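Local coordinates for ferripyochelin binding protein (Salmonella enterica subsp. enterica serovar Typhimurium, PDB 3R3R), which binds a zinc ion and, judging by its membership of the gamma-class carbonic anhydrase family, may act on carbon dioxide, though its reaction is uncertain, at residues M111-L116 / V125-G130; S131-H136 / S148-I153; D33-D38 / Y54-A59. All coordinates share one frame; numbering follows the deposited sequence. Where two conformers were deposited one is given.

Contact 1. Residues M111-L116 / V125-G130; sequences MGSIVL and VMIGAG
Met111 and Ala129 lie one above the other at a corner of the chain, their CA atoms 4.8 Å apart. Each is followed by a glycine with positive phi, Gly112 and Gly130, and the backbone angles of both pairs are those of a type II turn, so two turns of the same shape stack in successive coils. They are joined by a bond from Gly130 N to Met111 O, 2.9 Å long and bent, with 147° at the hydrogen. The nitrogen sits 21° out of the plane of the Met111 carbonyl, and Ala129 CA adds a CA-H...O contact of 3.2 Å to the same Met111 oxygen. One carbonyl therefore receives both residues of the turn above.

Outside the corner, Met111 CG packs against Ala129 CB at 4.0 Å. Inside it stands Ser113, whose OG lies anti to its carbonyl carbon and beside its own backbone N (chi1 -65°). This buried hydroxyl hydrogen-bonds to Gly110 O in its own turn and receives Ser131 N from the next coil, so both of its polar roles are used. Gly128 O is also near, 3.0 Å from Ser113 OG, but the angle is too poor for a bond. Ile127 CG2 comes within 3.9 Å of Ser113 OG, and the isoleucine also touches Ile121. Here the stacked turns form one corner of the left-handed beta-helix, within its hexapeptide repeats.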
ATOM      1  N   MET A 111      -3.253  -8.356   7.369  1.00  8.37           N
ATOM      2  CA  MET A 111      -1.844  -8.593   7.603  1.00  7.91           C
ATOM      3  C   MET A 111      -1.388  -9.930   7.008  1.00  7.15           C
ATOM      4  O   MET A 111      -2.122 -10.928   7.040  1.00  7.85           O
ATOM      5  CB  MET A 111      -1.544  -8.530   9.117  1.00  8.84           C
ATOM      6  CG  MET A 111      -2.169  -9.634   9.941  1.00  9.55           C
ATOM      7  SD  MET A 111      -2.028  -9.269  11.722  1.00 10.35           S
ATOM      8  CE  MET A 111      -3.555  -8.374  11.986  1.00 12.20           C
ATOM      9  N   GLY A 112      -0.180  -9.944   6.461  1.00  7.77           N
ATOM     10  CA  GLY A 112       0.396 -11.162   5.932  1.00  8.99           C
ATOM     11  C   GLY A 112      -0.146 -11.591   4.573  1.00  8.37           C
ATOM     12  O   GLY A 112       0.170 -12.677   4.108  1.00 11.08           O
ATOM     13  N   SER A 113      -0.969 -10.766   3.936  1.00  7.51           N
ATOM     14  CA  SER A 113      -1.504 -11.099   2.621  1.00  8.03           C
ATOM     15  C   SER A 113      -0.541 -10.767   1.489  1.00  7.04           C
ATOM     16  O   SER A 113       0.424 -10.030   1.676  1.00  7.85           O
ATOM     17  CB  SER A 113      -2.823 -10.360   2.376  1.00  8.73           C
ATOM     18  OG  SER A 113      -3.834 -10.792   3.270  1.00  9.46           O
ATOM     19  N   ILE A 114      -0.833 -11.333   0.316  1.00  7.56           N
ATOM     20  CA  ILE A 114      -0.064 -11.131  -0.906  1.00  7.89           C
ATOM     21  C   ILE A 114      -1.050 -10.730  -2.001  1.00  7.49           C
ATOM     22  O   ILE A 114      -2.061 -11.414  -2.193  1.00  8.54           O
ATOM     23  CB  ILE A 114       0.657 -12.435  -1.336  1.00  8.43           C
ATOM     24  CG1 ILE A 114       1.604 -12.920  -0.230  1.00  9.35           C
ATOM     25  CG2 ILE A 114       1.363 -12.223  -2.689  1.00  9.97           C
ATOM     26  CD1 ILE A 114       2.135 -14.331  -0.448  1.00 10.99           C
ATOM     27  N   VAL A 115      -0.757  -9.641  -2.719  1.00  7.91           N
ATOM     28  CA  VAL A 115      -1.600  -9.194  -3.834  1.00  8.26           C
ATOM     29  C   VAL A 115      -0.698  -9.039  -5.050  1.00  8.73           C
ATOM     30  O   VAL A 115       0.284  -8.294  -4.987  1.00  9.95           O
ATOM     31  CB  VAL A 115      -2.325  -7.855  -3.522  1.00  9.62           C
ATOM     32  CG1 VAL A 115      -3.256  -7.494  -4.680  1.00 10.58           C
ATOM     33  CG2 VAL A 115      -3.089  -7.937  -2.192  1.00  9.88           C
ATOM     34  N   LEU A 116      -1.022  -9.747  -6.135  1.00  9.12           N
ATOM     35  CA  LEU A 116      -0.097  -9.870  -7.263  1.00 10.38           C
ATOM     36  C   LEU A 116      -0.435  -8.992  -8.474  1.00 10.66           C
ATOM     37  O   LEU A 116      -1.433  -8.270  -8.501  1.00 10.87           O
ATOM     38  CB  LEU A 116       0.016 -11.342  -7.664  1.00 10.90           C
ATOM     39  CG  LEU A 116       0.517 -12.277  -6.556  1.00 11.16           C
ATOM     40  CD1 LEU A 116       0.466 -13.721  -7.060  1.00 13.66           C
ATOM     41  CD2 LEU A 116       1.935 -11.889  -6.097  1.00 12.96           C
ATOM     42  N   VAL A 125     -13.459  -2.785   0.231  1.00 12.26           N
ATOM     43  CA  VAL A 125     -13.217  -4.220   0.241  1.00 12.08           C
ATOM     44  C   VAL A 125     -12.368  -4.562   1.451  1.00 10.77           C
ATOM     45  O   VAL A 125     -11.480  -3.783   1.845  1.00 11.12           O
ATOM     46  CB  VAL A 125     -12.479  -4.666  -1.046  1.00 12.24           C
ATOM     47  CG1 VAL A 125     -11.924  -6.096  -0.935  1.00 11.79           C
ATOM     48  CG2 VAL A 125     -13.419  -4.564  -2.239  1.00 13.12           C
ATOM     49  N   MET A 126     -12.656  -5.716   2.062  1.00 11.17           N
ATOM     50  CA  MET A 126     -11.779  -6.240   3.103  0.50 11.04           C
ATOM     51  C   MET A 126     -11.209  -7.565   2.672  1.00 10.60           C
ATOM     52  O   MET A 126     -11.930  -8.429   2.157  1.00 11.29           O
ATOM     53  CB  MET A 126     -12.545  -6.450   4.403  0.50 11.36           C
ATOM     54  CG  MET A 126     -11.711  -6.906   5.586  0.50 16.58           C
ATOM     55  SD  MET A 126     -12.789  -7.011   7.040  0.50 22.29           S
ATOM     56  CE  MET A 126     -13.871  -5.619   6.743  0.50 15.42           C
ATOM     57  N   ILE A 127      -9.910  -7.727   2.890  1.00 10.93           N
ATOM     58  CA  ILE A 127      -9.212  -8.987   2.612  1.00 10.62           C
ATOM     59  C   ILE A 127      -8.721  -9.539   3.945  1.00 10.57           C
ATOM     60  O   ILE A 127      -8.076  -8.840   4.685  1.00 11.03           O
ATOM     61  CB  ILE A 127      -8.033  -8.736   1.658  1.00 11.93           C
ATOM     62  CG1 ILE A 127      -8.566  -8.173   0.321  1.00 15.57           C
ATOM     63  CG2 ILE A 127      -7.187 -10.008   1.456  1.00 12.45           C
ATOM     64  CD1 ILE A 127      -7.541  -7.551  -0.532  1.00 19.67           C
ATOM     65  N   GLY A 128      -9.052 -10.790   4.232  1.00 10.66           N
ATOM     66  CA  GLY A 128      -8.642 -11.404   5.485  1.00 10.64           C
ATOM     67  C   GLY A 128      -7.130 -11.577   5.577  1.00  9.79           C
ATOM     68  O   GLY A 128      -6.432 -11.671   4.573  1.00 10.15           O
ATOM     69  N   ALA A 129      -6.625 -11.675   6.800  1.00  9.84           N
ATOM     70  CA  ALA A 129      -5.208 -11.939   7.031  1.00  9.29           C
ATOM     71  C   ALA A 129      -4.754 -13.198   6.297  1.00  8.97           C
ATOM     72  O   ALA A 129      -5.496 -14.176   6.186  1.00  9.63           O
ATOM     73  CB  ALA A 129      -4.955 -12.087   8.518  1.00 10.55           C
ATOM     74  N   GLY A 130      -3.516 -13.183   5.819  1.00  8.33           N
ATOM     75  CA  GLY A 130      -2.917 -14.371   5.231  1.00  9.64           C
ATOM     76  C   GLY A 130      -3.484 -14.778   3.881  1.00  9.55           C
ATOM     77  O   GLY A 130      -3.313 -15.925   3.467  1.00 12.68           O
TER

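Contact 2. Residues S131-H136 / S148-I153; sequences SLVPQH and SPVKQI
Pro134 and Pro149 bring their two puckered rings together, crossing at about a right angle. Pro149 CB is the point of touch: it lies 3.6 Å from Pro134 CG and 3.8 Å from Pro134 CD, so one corner of the Pro149 ring rests against the CG-CD edge of Pro134. Pro134 was modelled in two conformers, and this fit is that of one of them. The peptide before Pro149 is cis, which kinks the chain just where it comes up to strand 132-133.

Next to the rings, the flat carbonyl group of Leu132 is held by Pro149 and Val150. Val150 N donates to Leu132 O over 2.9 Å, reaching it from 19° out of the carbonyl plane, with 139° at the hydrogen. Pro149 CA makes a CA-H...O contact with the same Leu132 oxygen at 3.3 Å. The backbone of Leu132 is also bonded to Gly147. Gly147 and Val150 are three residues apart, where a regular parallel strand would offer residues two apart, and the cis proline falls within that longer span.

Val150 turns its CG1 inward, anti to its own carbonyl carbon (chi1 -70°). This methyl rests 3.6 Å from Ser131 CB and 4.0 Å from Val133 CG2, and the valine reaches Leu139 as well, as does Val133. Ser131 OG, at the buried corner, bonds to Gly128 O and to Gly147 N. On the outer side, Ser148 OG, in the conformer described, lies 3.5 Å from Leu132 CB. Here the left-handed beta-helix ends: residues 148-150 lie across the edge of its last coil, and the chain then leaves as strand 151-155, antiparallel to strand 143-146, before helix 158-182.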
ATOM      1  N   SER A 131      -4.131 -13.857   3.175  1.00  8.90           N
ATOM      2  CA  SER A 131      -4.742 -14.192   1.890  1.00  9.34           C
ATOM      3  C   SER A 131      -3.783 -14.029   0.718  1.00  9.03           C
ATOM      4  O   SER A 131      -2.727 -13.395   0.841  1.00  9.67           O
ATOM      5  CB  SER A 131      -5.935 -13.276   1.658  1.00 10.99           C
ATOM      6  OG  SER A 131      -6.971 -13.518   2.601  1.00 12.68           O
ATOM      7  N   LEU A 132      -4.165 -14.590  -0.417  1.00  9.18           N
ATOM      8  CA  LEU A 132      -3.408 -14.401  -1.644  1.00  8.81           C
ATOM      9  C   LEU A 132      -4.380 -14.013  -2.753  1.00  9.27           C
ATOM     10  O   LEU A 132      -5.313 -14.747  -3.032  1.00 10.02           O
ATOM     11  CB  LEU A 132      -2.613 -15.667  -2.000  1.00 11.40           C
ATOM     12  CG  LEU A 132      -1.666 -15.491  -3.191  1.00 17.48           C
ATOM     13  CD1 LEU A 132      -0.444 -16.380  -3.061  1.00 19.83           C
ATOM     14  CD2 LEU A 132      -2.413 -15.781  -4.432  1.00 17.75           C
ATOM     15  N   VAL A 133      -4.124 -12.871  -3.379  1.00  9.35           N
ATOM     16  CA  VAL A 133      -4.932 -12.405  -4.502  1.00 10.28           C
ATOM     17  C   VAL A 133      -4.103 -12.616  -5.764  1.00  9.94           C
ATOM     18  O   VAL A 133      -3.084 -11.951  -5.942  1.00 10.78           O
ATOM     19  CB  VAL A 133      -5.300 -10.917  -4.353  1.00 10.60           C
ATOM     20  CG1 VAL A 133      -6.139 -10.459  -5.529  1.00 12.20           C
ATOM     21  CG2 VAL A 133      -6.003 -10.637  -3.015  1.00 11.16           C
ATOM     22  N   PRO A 134      -4.512 -13.579  -6.620  0.50 11.37           N
ATOM     23  CA  PRO A 134      -3.754 -13.929  -7.830  0.50 12.61           C
ATOM     24  C   PRO A 134      -3.605 -12.799  -8.836  0.50 11.14           C
ATOM     25  O   PRO A 134      -4.341 -11.806  -8.802  0.50 11.54           O
ATOM     26  CB  PRO A 134      -4.605 -15.040  -8.464  0.50 12.46           C
ATOM     27  CG  PRO A 134      -5.239 -15.686  -7.337  0.50 12.26           C
ATOM     28  CD  PRO A 134      -5.580 -14.565  -6.368  0.50 11.56           C
ATOM     29  N   GLN A 135      -2.663 -12.975  -9.758  1.00 11.91           N
ATOM     30  CA  GLN A 135      -2.492 -12.018 -10.848  1.00 12.36           C
ATOM     31  C   GLN A 135      -3.796 -11.824 -11.602  1.00 12.26           C
ATOM     32  O   GLN A 135      -4.511 -12.794 -11.879  1.00 13.72           O
ATOM     33  CB  GLN A 135      -1.413 -12.467 -11.838  1.00 13.93           C
ATOM     34  CG  GLN A 135      -0.019 -12.324 -11.263  1.00 15.74           C
ATOM     35  CD  GLN A 135       1.072 -12.562 -12.301  1.00 17.14           C
ATOM     36  OE1 GLN A 135       0.867 -13.293 -13.265  1.00 21.30           O
ATOM     37  NE2 GLN A 135       2.234 -11.944 -12.105  1.00 18.70           N
ATOM     38  N   HIS A 136      -4.098 -10.567 -11.916  1.00 13.18           N
ATOM     39  CA  HIS A 136      -5.230 -10.194 -12.764  1.00 14.64           C
ATOM     40  C   HIS A 136      -6.595 -10.422 -12.142  1.00 15.17           C
ATOM     41  O   HIS A 136      -7.600 -10.199 -12.797  1.00 17.89           O
ATOM     42  CB  HIS A 136      -5.130 -10.860 -14.143  1.00 17.97           C
ATOM     43  CG  HIS A 136      -3.812 -10.617 -14.797  1.00 21.26           C
ATOM     44  ND1 HIS A 136      -3.396  -9.355 -15.166  1.00 24.29           N
ATOM     45  CD2 HIS A 136      -2.784 -11.451 -15.072  1.00 23.06           C
ATOM     46  CE1 HIS A 136      -2.174  -9.427 -15.663  1.00 24.78           C
ATOM     47  NE2 HIS A 136      -1.778 -10.688 -15.614  1.00 25.21           N
ATOM     48  N   SER A 148      -6.258 -18.455   0.277  1.00 14.43           N
ATOM     49  CA  SER A 148      -5.128 -18.515  -0.638  0.50 14.18           C
ATOM     50  C   SER A 148      -5.384 -19.603  -1.702  1.00 16.67           C
ATOM     51  O   SER A 148      -5.142 -20.783  -1.449  1.00 19.16           O
ATOM     52  CB  SER A 148      -3.853 -18.808   0.161  0.50 14.21           C
ATOM     53  OG  SER A 148      -2.738 -18.955  -0.686  0.50 13.11           O
ATOM     54  N   PRO A 149      -5.878 -19.214  -2.897  1.00 16.93           N
ATOM     55  CA  PRO A 149      -6.245 -17.865  -3.335  1.00 16.16           C
ATOM     56  C   PRO A 149      -7.602 -17.444  -2.759  1.00 14.32           C
ATOM     57  O   PRO A 149      -8.407 -18.279  -2.314  1.00 16.53           O
ATOM     58  CB  PRO A 149      -6.327 -18.010  -4.861  1.00 18.44           C
ATOM     59  CG  PRO A 149      -6.803 -19.401  -5.058  1.00 19.59           C
ATOM     60  CD  PRO A 149      -6.140 -20.218  -3.951  1.00 19.46           C
ATOM     61  N   VAL A 150      -7.869 -16.146  -2.777  1.00 12.37           N
ATOM     62  CA  VAL A 150      -9.074 -15.663  -2.115  1.00 13.16           C
ATOM     63  C   VAL A 150     -10.351 -16.177  -2.753  1.00 14.09           C
ATOM     64  O   VAL A 150     -10.426 -16.381  -3.962  1.00 16.07           O
ATOM     65  CB  VAL A 150      -9.168 -14.117  -2.087  1.00 12.36           C
ATOM     66  CG1 VAL A 150      -8.128 -13.518  -1.153  1.00 12.43           C
ATOM     67  CG2 VAL A 150      -9.086 -13.510  -3.514  1.00 13.23           C
ATOM     68  N   LYS A 151     -11.366 -16.311  -1.915  1.00 14.50           N
ATOM     69  CA  LYS A 151     -12.736 -16.556  -2.334  1.00 16.84           C
ATOM     70  C   LYS A 151     -13.564 -15.388  -1.820  1.00 15.61           C
ATOM     71  O   LYS A 151     -13.277 -14.843  -0.794  1.00 14.74           O
ATOM     72  CB  LYS A 151     -13.279 -17.835  -1.701  1.00 20.38           C
ATOM     73  CG  LYS A 151     -12.518 -19.083  -2.076  1.00 24.35           C
ATOM     74  CD  LYS A 151     -12.511 -19.251  -3.560  1.00 28.88           C
ATOM     75  CE  LYS A 151     -12.091 -20.677  -3.988  1.00 32.72           C
ATOM     76  NZ  LYS A 151     -10.626 -20.922  -4.083  1.00 33.64           N
ATOM     77  N   GLN A 152     -14.604 -15.026  -2.561  1.00 15.63           N
ATOM     78  CA  GLN A 152     -15.558 -14.022  -2.101  1.00 16.01           C
ATOM     79  C   GLN A 152     -16.459 -14.687  -1.076  1.00 16.80           C
ATOM     80  O   GLN A 152     -17.173 -15.631  -1.410  1.00 19.69           O
ATOM     81  CB  GLN A 152     -16.398 -13.518  -3.270  1.00 16.84           C
ATOM     82  CG  GLN A 152     -17.233 -12.302  -2.909  1.00 17.93           C
ATOM     83  CD  GLN A 152     -18.155 -11.876  -4.024  1.00 18.81           C
ATOM     84  OE1 GLN A 152     -17.879 -10.926  -4.765  1.00 20.70           O
ATOM     85  NE2 GLN A 152     -19.260 -12.580  -4.154  1.00 18.70           N
ATOM     86  N   ILE A 153     -16.439 -14.208   0.163  1.00 16.12           N
ATOM     87  CA  ILE A 153     -17.133 -14.883   1.257  1.00 17.53           C
ATOM     88  C   ILE A 153     -18.567 -14.378   1.395  1.00 16.86           C
ATOM     89  O   ILE A 153     -19.513 -15.173   1.426  1.00 19.13           O
ATOM     90  CB  ILE A 153     -16.374 -14.689   2.601  1.00 17.37           C
ATOM     91  CG1 ILE A 153     -14.911 -15.118   2.462  1.00 19.20           C
ATOM     92  CG2 ILE A 153     -17.047 -15.450   3.740  1.00 19.26           C
ATOM     93  CD1 ILE A 153     -14.754 -16.554   2.064  1.00 20.11           C
TER

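Contact 3. Residues D33-D38 / Y54-A59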
ATOM      1  N   ASP A  33      10.548   6.282  -7.933  1.00 13.74           N
ATOM      2  CA  ASP A  33       9.345   7.030  -8.266  1.00 14.94           C
ATOM      3  C   ASP A  33       8.188   6.549  -7.385  1.00 12.99           C
ATOM      4  O   ASP A  33       7.316   5.773  -7.824  1.00 14.59           O
ATOM      5  CB  ASP A  33       9.018   6.882  -9.748  1.00 15.30           C
ATOM      6  CG  ASP A  33       7.945   7.852 -10.216  1.00 16.32           C
ATOM      7  OD1 ASP A  33       7.411   8.629  -9.389  1.00 16.65           O
ATOM      8  OD2 ASP A  33       7.646   7.825 -11.431  1.00 16.77           O
ATOM      9  N   VAL A  34       8.220   6.998  -6.130  1.00 13.23           N
ATOM     10  CA  VAL A  34       7.199   6.683  -5.140  1.00 13.09           C
ATOM     11  C   VAL A  34       6.541   7.997  -4.779  1.00 13.67           C
ATOM     12  O   VAL A  34       7.198   8.929  -4.310  1.00 15.13           O
ATOM     13  CB  VAL A  34       7.801   6.029  -3.890  1.00 13.09           C
ATOM     14  CG1 VAL A  34       6.725   5.779  -2.841  1.00 13.64           C
ATOM     15  CG2 VAL A  34       8.500   4.715  -4.279  1.00 13.72           C
ATOM     16  N   ARG A  35       5.238   8.067  -5.013  1.00 14.01           N
ATOM     17  CA  ARG A  35       4.467   9.297  -4.863  1.00 15.36           C
ATOM     18  C   ARG A  35       3.550   9.113  -3.658  1.00 14.47           C
ATOM     19  O   ARG A  35       2.632   8.303  -3.699  1.00 16.02           O
ATOM     20  CB  ARG A  35       3.661   9.530  -6.151  1.00 16.32           C
ATOM     21  CG  ARG A  35       4.519   9.408  -7.421  1.00 18.93           C
ATOM     22  CD  ARG A  35       3.703   9.267  -8.689  1.00 20.26           C
ATOM     23  NE  ARG A  35       4.541   8.901  -9.833  1.00 19.94           N
ATOM     24  CZ  ARG A  35       4.068   8.674 -11.055  1.00 20.23           C
ATOM     25  NH1 ARG A  35       2.760   8.785 -11.291  1.00 21.47           N
ATOM     26  NH2 ARG A  35       4.893   8.347 -12.045  1.00 19.90           N
ATOM     27  N   LEU A  36       3.824   9.831  -2.571  1.00 14.48           N
ATOM     28  CA  LEU A  36       3.082   9.664  -1.326  1.00 14.53           C
ATOM     29  C   LEU A  36       2.256  10.915  -1.101  1.00 15.82           C
ATOM     30  O   LEU A  36       2.795  12.011  -0.924  1.00 16.14           O
ATOM     31  CB  LEU A  36       4.034   9.456  -0.150  1.00 15.53           C
ATOM     32  CG  LEU A  36       4.982   8.270  -0.301  1.00 15.51           C
ATOM     33  CD1 LEU A  36       5.810   8.134   0.951  1.00 16.34           C
ATOM     34  CD2 LEU A  36       4.221   6.960  -0.593  1.00 14.31           C
ATOM     35  N   ALA A  37       0.944  10.747  -1.134  1.00 15.20           N
ATOM     36  CA  ALA A  37       0.019  11.846  -0.925  1.00 15.40           C
ATOM     37  C   ALA A  37      -0.057  12.267   0.548  1.00 15.79           C
ATOM     38  O   ALA A  37       0.555  11.647   1.419  1.00 15.54           O
ATOM     39  CB  ALA A  37      -1.340  11.476  -1.464  1.00 15.92           C
ATOM     40  N   ASP A  38      -0.773  13.354   0.807  1.00 16.62           N
ATOM     41  CA  ASP A  38      -0.926  13.879   2.158  1.00 17.51           C
ATOM     42  C   ASP A  38      -1.365  12.810   3.155  1.00 14.57           C
ATOM     43  O   ASP A  38      -2.210  11.969   2.848  1.00 14.94           O
ATOM     44  CB  ASP A  38      -1.999  14.965   2.193  1.00 19.19           C
ATOM     45  CG  ASP A  38      -1.632  16.216   1.414  1.00 21.12           C
ATOM     46  OD1 ASP A  38      -0.461  16.403   1.014  1.00 21.76           O
ATOM     47  OD2 ASP A  38      -2.550  17.038   1.233  1.00 22.23           O
ATOM     48  N   TYR A  54       6.455   2.871 -11.350  1.00 12.12           N
ATOM     49  CA  TYR A  54       6.103   3.792 -10.275  1.00 12.28           C
ATOM     50  C   TYR A  54       5.169   3.169  -9.251  1.00 10.38           C
ATOM     51  O   TYR A  54       4.478   2.164  -9.517  1.00 11.60           O
ATOM     52  CB  TYR A  54       5.498   5.093 -10.820  1.00 13.68           C
ATOM     53  CG  TYR A  54       4.090   4.985 -11.353  1.00 14.96           C
ATOM     54  CD1 TYR A  54       3.006   5.204 -10.521  1.00 15.40           C
ATOM     55  CD2 TYR A  54       3.842   4.685 -12.693  1.00 15.89           C
ATOM     56  CE1 TYR A  54       1.713   5.129 -10.987  1.00 16.85           C
ATOM     57  CE2 TYR A  54       2.529   4.602 -13.181  1.00 16.68           C
ATOM     58  CZ  TYR A  54       1.471   4.827 -12.307  1.00 16.82           C
ATOM     59  OH  TYR A  54       0.165   4.759 -12.734  1.00 19.84           O
ATOM     60  N   VAL A  55       5.156   3.797  -8.073  1.00 12.26           N
ATOM     61  CA  VAL A  55       4.245   3.481  -6.980  1.00 11.85           C
ATOM     62  C   VAL A  55       3.531   4.774  -6.596  1.00 12.70           C
ATOM     63  O   VAL A  55       4.190   5.780  -6.333  1.00 14.50           O
ATOM     64  CB  VAL A  55       5.016   2.938  -5.761  1.00 12.62           C
ATOM     65  CG1 VAL A  55       4.047   2.660  -4.624  1.00 12.99           C
ATOM     66  CG2 VAL A  55       5.797   1.676  -6.130  1.00 11.83           C
ATOM     67  N   ALA A  56       2.198   4.763  -6.612  1.00 11.93           N
ATOM     68  CA  ALA A  56       1.409   5.942  -6.227  1.00 13.18           C
ATOM     69  C   ALA A  56       0.513   5.555  -5.070  1.00 12.24           C
ATOM     70  O   ALA A  56      -0.232   4.574  -5.173  1.00 13.56           O
ATOM     71  CB  ALA A  56       0.581   6.476  -7.410  1.00 14.53           C
ATOM     72  N   ILE A  57       0.609   6.292  -3.964  1.00 12.20           N
ATOM     73  CA  ILE A  57      -0.150   5.983  -2.759  1.00 11.91           C
ATOM     74  C   ILE A  57      -0.989   7.195  -2.374  1.00 12.98           C
ATOM     75  O   ILE A  57      -0.453   8.272  -2.145  1.00 14.07           O
ATOM     76  CB  ILE A  57       0.765   5.532  -1.601  1.00 12.00           C
ATOM     77  CG1 ILE A  57       1.660   4.365  -2.053  1.00 13.01           C
ATOM     78  CG2 ILE A  57      -0.084   5.124  -0.411  1.00 13.41           C
ATOM     79  CD1 ILE A  57       2.564   3.784  -0.967  1.00 13.42           C
ATOM     80  N   GLY A  58      -2.304   7.001  -2.328  1.00 13.96           N
ATOM     81  CA  GLY A  58      -3.246   8.084  -2.106  1.00 14.58           C
ATOM     82  C   GLY A  58      -3.320   8.558  -0.664  1.00 13.74           C
ATOM     83  O   GLY A  58      -2.784   7.925   0.254  1.00 13.31           O
ATOM     84  N   ALA A  59      -4.014   9.674  -0.464  1.00 13.84           N
ATOM     85  CA  ALA A  59      -4.037  10.363   0.821  1.00 15.18           C
ATOM     86  C   ALA A  59      -4.603   9.505   1.953  1.00 13.66           C
ATOM     87  O   ALA A  59      -5.550   8.724   1.764  1.00 14.06           O
ATOM     88  CB  ALA A  59      -4.802  11.694   0.716  1.00 17.10           C
TER
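Arg35 reaches from its own strand toward Tyr54 on the next one, and each part of its side chain has something to meet. CG stands anti to the carbonyl carbon (chi1 -49°), which carries the chain back toward the start of the strand; from there it runs extended to NE. CB and CG pass Val55 O, and CD lies 4.4 Å from Ala56 CB. NE then points straight at Asp33 OD1, 2.9 Å away with 179° at the hydrogen. CZ lies above the CG-CD1 side of the Tyr54 ring, 4.1 Å from the ring centroid, in an off-centre cation-pi stack with the planes only 6° apart. NH1 extends over the CD1-CE1 rim, while NH2 sits 3.5 Å from Tyr54 CG and closes a salt bridge to Asp33 OD2 at 2.9 Å. Gripped side-on by two nitrogens, the carboxylate fixes the rotation of the guanidinium and keeps it flat on the phenol ring.

Four backbone bonds link the strands, from Val55 N to Asp33 O through Ala37 N to Ile57 O. Val34, Leu36, Val55 and Ile57 fill the opposite, buried face, where Leu36 CD2 meets Ile57 CD1 at 3.6 Å. These strands are successive coils in one parallel sheet of the left-handed beta-helix, with aliphatic side chains inside and Asp33, Arg35 and Tyr54 outside.

Overall arrangement
Contacts 1 and 2 lie at the same end of the beta-helix, their centres 8 Å apart. Strands 114-115 and 132-133 are neighbours in one sheet, with probable hydrogen bonds from Ile114 N to Ser131 O and from Val133 N to Ile114 O, each 2.8 Å, and Val115 packs on Val133. Contact 3 belongs to earlier coils on the other side of the chain's centre, about 20 Å from contact 1 and 25 Å from contact 2, centre to centre. The Val55 side chain of contact 3 is about 10 Å from the zinc ion bound by His70 and His99. Ser113 and Val133 come within about 11 and 10 Å of the His99 side chain.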